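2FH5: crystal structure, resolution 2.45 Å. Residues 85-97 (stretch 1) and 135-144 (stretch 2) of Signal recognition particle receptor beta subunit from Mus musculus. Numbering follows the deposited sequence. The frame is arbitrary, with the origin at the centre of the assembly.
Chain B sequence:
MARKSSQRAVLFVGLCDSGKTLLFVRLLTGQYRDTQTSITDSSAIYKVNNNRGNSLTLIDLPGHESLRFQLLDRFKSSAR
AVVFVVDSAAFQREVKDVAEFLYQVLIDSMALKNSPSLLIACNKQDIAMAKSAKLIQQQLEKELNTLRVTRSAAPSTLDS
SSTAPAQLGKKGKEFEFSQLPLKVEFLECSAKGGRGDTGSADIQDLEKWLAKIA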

# COMPACT_ATOMS: atom_id res chain seq x y z
N VAL B 85 -6.79 6.41 -6.36
CA VAL B 85 -7.06 5.02 -6.70
C VAL B 85 -8.36 4.47 -6.12
O VAL B 85 -8.69 4.69 -4.96
CB VAL B 85 -5.91 4.15 -6.24
CG1 VAL B 85 -6.11 2.74 -6.72
CG2 VAL B 85 -4.59 4.74 -6.73
N VAL B 86 -9.10 3.74 -6.94
CA VAL B 86 -10.39 3.17 -6.54
C VAL B 86 -10.47 1.66 -6.79
O VAL B 86 -10.16 1.19 -7.89
CB VAL B 86 -11.54 3.85 -7.33
CG1 VAL B 86 -12.90 3.26 -6.92
CG2 VAL B 86 -11.50 5.33 -7.10
N ASP B 87 -10.89 0.90 -5.79
CA ASP B 87 -11.06 -0.52 -5.96
C ASP B 87 -12.37 -0.63 -6.74
O ASP B 87 -13.45 -0.47 -6.17
CB ASP B 87 -11.23 -1.22 -4.60
CG ASP B 87 -11.42 -2.73 -4.72
OD1 ASP B 87 -12.15 -3.16 -5.64
OD2 ASP B 87 -10.86 -3.50 -3.89
N SER B 88 -12.29 -0.90 -8.04
CA SER B 88 -13.49 -0.99 -8.87
C SER B 88 -14.44 -2.16 -8.57
O SER B 88 -15.64 -2.10 -8.86
CB SER B 88 -13.06 -1.00 -10.33
OG SER B 88 -12.24 0.13 -10.58
N ALA B 89 -13.90 -3.20 -7.95
CA ALA B 89 -14.68 -4.39 -7.60
C ALA B 89 -15.45 -4.21 -6.30
O ALA B 89 -16.50 -4.81 -6.12
CB ALA B 89 -13.76 -5.62 -7.49
N ALA B 90 -14.92 -3.41 -5.39
CA ALA B 90 -15.60 -3.19 -4.11
C ALA B 90 -16.34 -1.85 -4.11
O ALA B 90 -16.94 -1.45 -3.10
CB ALA B 90 -14.57 -3.21 -2.96
N PHE B 91 -16.30 -1.16 -5.25
CA PHE B 91 -16.92 0.14 -5.36
C PHE B 91 -18.36 0.22 -4.84
O PHE B 91 -18.68 1.13 -4.07
CB PHE B 91 -16.84 0.62 -6.80
CG PHE B 91 -17.30 2.02 -6.97
CD1 PHE B 91 -16.57 3.07 -6.43
CD2 PHE B 91 -18.51 2.30 -7.60
CE1 PHE B 91 -17.04 4.37 -6.49
CE2 PHE B 91 -18.99 3.60 -7.67
CZ PHE B 91 -18.25 4.64 -7.11
N GLN B 92 -19.22 -0.71 -5.24
CA GLN B 92 -20.62 -0.70 -4.80
C GLN B 92 -20.82 -0.56 -3.29
O GLN B 92 -21.70 0.19 -2.85
CB GLN B 92 -21.35 -1.95 -5.30
CG GLN B 92 -21.32 -2.11 -6.80
CD GLN B 92 -22.23 -1.13 -7.55
OE1 GLN B 92 -22.25 0.08 -7.27
NE2 GLN B 92 -22.99 -1.65 -8.53
N ARG B 93 -20.04 -1.27 -2.49
CA ARG B 93 -20.23 -1.15 -1.05
C ARG B 93 -19.47 0.02 -0.45
O ARG B 93 -19.88 0.58 0.57
CB ARG B 93 -19.86 -2.46 -0.34
CG ARG B 93 -18.58 -3.13 -0.80
CD ARG B 93 -18.16 -4.25 0.17
NE ARG B 93 -17.28 -3.77 1.25
CZ ARG B 93 -15.96 -3.92 1.24
NH1 ARG B 93 -15.37 -4.55 0.23
NH2 ARG B 93 -15.22 -3.44 2.24
N GLU B 94 -18.39 0.44 -1.10
CA GLU B 94 -17.56 1.52 -0.58
C GLU B 94 -17.83 2.93 -1.08
O GLU B 94 -17.20 3.87 -0.60
CB GLU B 94 -16.09 1.16 -0.82
CG GLU B 94 -15.62 -0.10 -0.07
CD GLU B 94 -14.29 -0.60 -0.58
OE1 GLU B 94 -13.71 0.04 -1.48
OE2 GLU B 94 -13.83 -1.64 -0.08
N VAL B 95 -18.76 3.07 -2.03
CA VAL B 95 -19.07 4.38 -2.64
C VAL B 95 -19.02 5.60 -1.75
O VAL B 95 -18.39 6.59 -2.08
CB VAL B 95 -20.48 4.45 -3.29
CG1 VAL B 95 -20.42 5.45 -4.42
CG2 VAL B 95 -20.95 3.09 -3.76
N LYS B 96 -19.72 5.52 -0.63
CA LYS B 96 -19.77 6.65 0.28
C LYS B 96 -18.42 6.99 0.89
O LYS B 96 -18.08 8.17 0.99
CB LYS B 96 -20.83 6.39 1.36
CG LYS B 96 -22.23 6.33 0.75
CD LYS B 96 -23.35 6.52 1.75
CE LYS B 96 -24.62 7.08 1.06
NZ LYS B 96 -25.01 6.33 -0.18
N ASP B 97 -17.63 5.97 1.26
CA ASP B 97 -16.31 6.23 1.84
C ASP B 97 -15.40 6.85 0.78
O ASP B 97 -14.61 7.75 1.08
CB ASP B 97 -15.69 4.95 2.39
CG ASP B 97 -16.34 4.50 3.69
OD1 ASP B 97 -16.51 5.34 4.61
OD2 ASP B 97 -16.69 3.30 3.81
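Stretch 2 (135-144) LIQQQLEKEL

Two helices of one chain can pack without a single hydrogen bond between them, through apolar contacts and one salt bridge, and this pair from the signal recognition particle receptor beta subunit is a compact example. Stretch 2 is helical from Leu135 to Leu144, part of a longer helix, and its backbone bonds follow the regular i to i+4 pattern, from Gln139 N to Leu135 O at 3.0 Å through Leu144 N to Leu140 O at 2.8 Å. It runs in broadly the same direction as helix 91-97, with a crossing angle of -34° and axes that approach to 10.3 Å. Together the two stretches bury 464 Å².

Leu135 points sideways; its end comes nearer but makes no close contact. Ile136 makes the central contact: its CG1 lies over one face of the Phe91 ring, 3.7 Å from the centroid and 15° off the normal, a CH-pi arrangement in which Ile136 CG1 comes within 3.6 Å of Phe91 CD2. Ile136 CD1 reaches past the start of helix 91-97 to the strand and loop before it, 4.4 Å from Val86 CG1 and 3.7 Å from Ser88 OG. Gln137 points away and Gln138 is out of reach, as the turn of the helix carries them off the interface. Gln139 returns to the interface through the base of its side chain, with CB 3.8 Å from Phe91 CE2 near the ring plane, while its end leads away. Leu140 starts sideways but bends inward, placing CG 4.0 Å from Phe91 CZ, again at the ring edge. After Glu141 and Lys142, which make no contact, Glu143 points toward stretch 1. Glu143 OE1 lies 4.4 Å from Val95 CG1 and forms a salt bridge with Lys96 NZ at 3.5 Å, so that an apolar contact around Phe91 gives way to a charged one farther along the pair.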

# COMPACT_ATOMS: atom_id res chain seq x y z
N LEU B 135 -19.25 4.10 -15.13
CA LEU B 135 -20.21 3.96 -14.03
C LEU B 135 -19.70 4.54 -12.70
O LEU B 135 -20.48 5.08 -11.90
CB LEU B 135 -20.59 2.50 -13.83
CG LEU B 135 -21.54 2.23 -12.65
CD1 LEU B 135 -22.84 2.99 -12.79
CD2 LEU B 135 -21.82 0.73 -12.61
N ILE B 136 -18.40 4.45 -12.46
CA ILE B 136 -17.86 4.98 -11.22
C ILE B 136 -17.96 6.51 -11.25
O ILE B 136 -18.29 7.13 -10.23
CB ILE B 136 -16.41 4.48 -11.01
CG1 ILE B 136 -16.49 3.03 -10.52
CG2 ILE B 136 -15.64 5.37 -10.03
CD1 ILE B 136 -15.18 2.30 -10.60
N GLN B 137 -17.68 7.11 -12.41
CA GLN B 137 -17.78 8.56 -12.53
C GLN B 137 -19.21 9.01 -12.26
O GLN B 137 -19.44 9.98 -11.53
CB GLN B 137 -17.39 9.04 -13.92
CG GLN B 137 -17.28 10.55 -13.92
CD GLN B 137 -17.15 11.16 -15.29
OE1 GLN B 137 -16.48 10.62 -16.17
NE2 GLN B 137 -17.78 12.31 -15.47
N GLN B 138 -20.16 8.31 -12.86
CA GLN B 138 -21.57 8.64 -12.70
C GLN B 138 -21.99 8.57 -11.23
O GLN B 138 -22.57 9.52 -10.71
CB GLN B 138 -22.45 7.73 -13.57
CG GLN B 138 -23.92 7.69 -13.12
CD GLN B 138 -24.82 6.87 -14.05
OE1 GLN B 138 -24.39 5.86 -14.63
NE2 GLN B 138 -26.09 7.29 -14.18
N GLN B 139 -21.71 7.45 -10.56
CA GLN B 139 -22.09 7.32 -9.15
C GLN B 139 -21.34 8.30 -8.23
O GLN B 139 -21.89 8.77 -7.24
CB GLN B 139 -21.90 5.88 -8.69
CG GLN B 139 -22.82 4.91 -9.41
CD GLN B 139 -24.29 5.30 -9.26
OE1 GLN B 139 -24.85 5.28 -8.15
NE2 GLN B 139 -24.94 5.68 -10.39
N LEU B 140 -20.10 8.62 -8.56
CA LEU B 140 -19.39 9.58 -7.72
C LEU B 140 -19.95 10.99 -7.87
O LEU B 140 -20.00 11.75 -6.89
CB LEU B 140 -17.91 9.60 -8.06
CG LEU B 140 -17.14 8.46 -7.43
CD1 LEU B 140 -15.78 8.40 -8.08
CD2 LEU B 140 -17.07 8.68 -5.90
N GLU B 141 -20.38 11.36 -9.08
CA GLU B 141 -20.96 12.70 -9.29
C GLU B 141 -22.26 12.79 -8.49
O GLU B 141 -22.48 13.74 -7.74
CB GLU B 141 -21.21 12.96 -10.78
CG GLU B 141 -19.93 12.97 -11.57
CD GLU B 141 -20.09 13.39 -13.02
OE1 GLU B 141 -21.10 13.01 -13.66
OE2 GLU B 141 -19.19 14.09 -13.54
N LYS B 142 -23.10 11.77 -8.63
CA LYS B 142 -24.36 11.75 -7.92
C LYS B 142 -24.11 11.86 -6.40
O LYS B 142 -24.83 12.56 -5.70
CB LYS B 142 -25.11 10.46 -8.26
CG LYS B 142 -26.26 10.11 -7.33
CD LYS B 142 -26.95 8.79 -7.73
CE LYS B 142 -28.08 8.43 -6.76
NZ LYS B 142 -28.78 7.16 -7.11
N GLU B 143 -23.08 11.19 -5.92
CA GLU B 143 -22.75 11.20 -4.50
C GLU B 143 -22.10 12.51 -4.00
O GLU B 143 -22.39 12.98 -2.91
CB GLU B 143 -21.83 10.03 -4.20
CG GLU B 143 -21.67 9.72 -2.73
CD GLU B 143 -22.92 9.11 -2.14
OE1 GLU B 143 -23.46 8.15 -2.76
OE2 GLU B 143 -23.34 9.58 -1.06
N LEU B 144 -21.21 13.10 -4.79
CA LEU B 144 -20.60 14.35 -4.36
C LEU B 144 -21.70 15.42 -4.39
O LEU B 144 -21.68 16.39 -3.62
CB LEU B 144 -19.46 14.72 -5.31
CG LEU B 144 -18.27 13.75 -5.30
CD1 LEU B 144 -17.39 13.97 -6.50
CD2 LEU B 144 -17.48 13.96 -4.03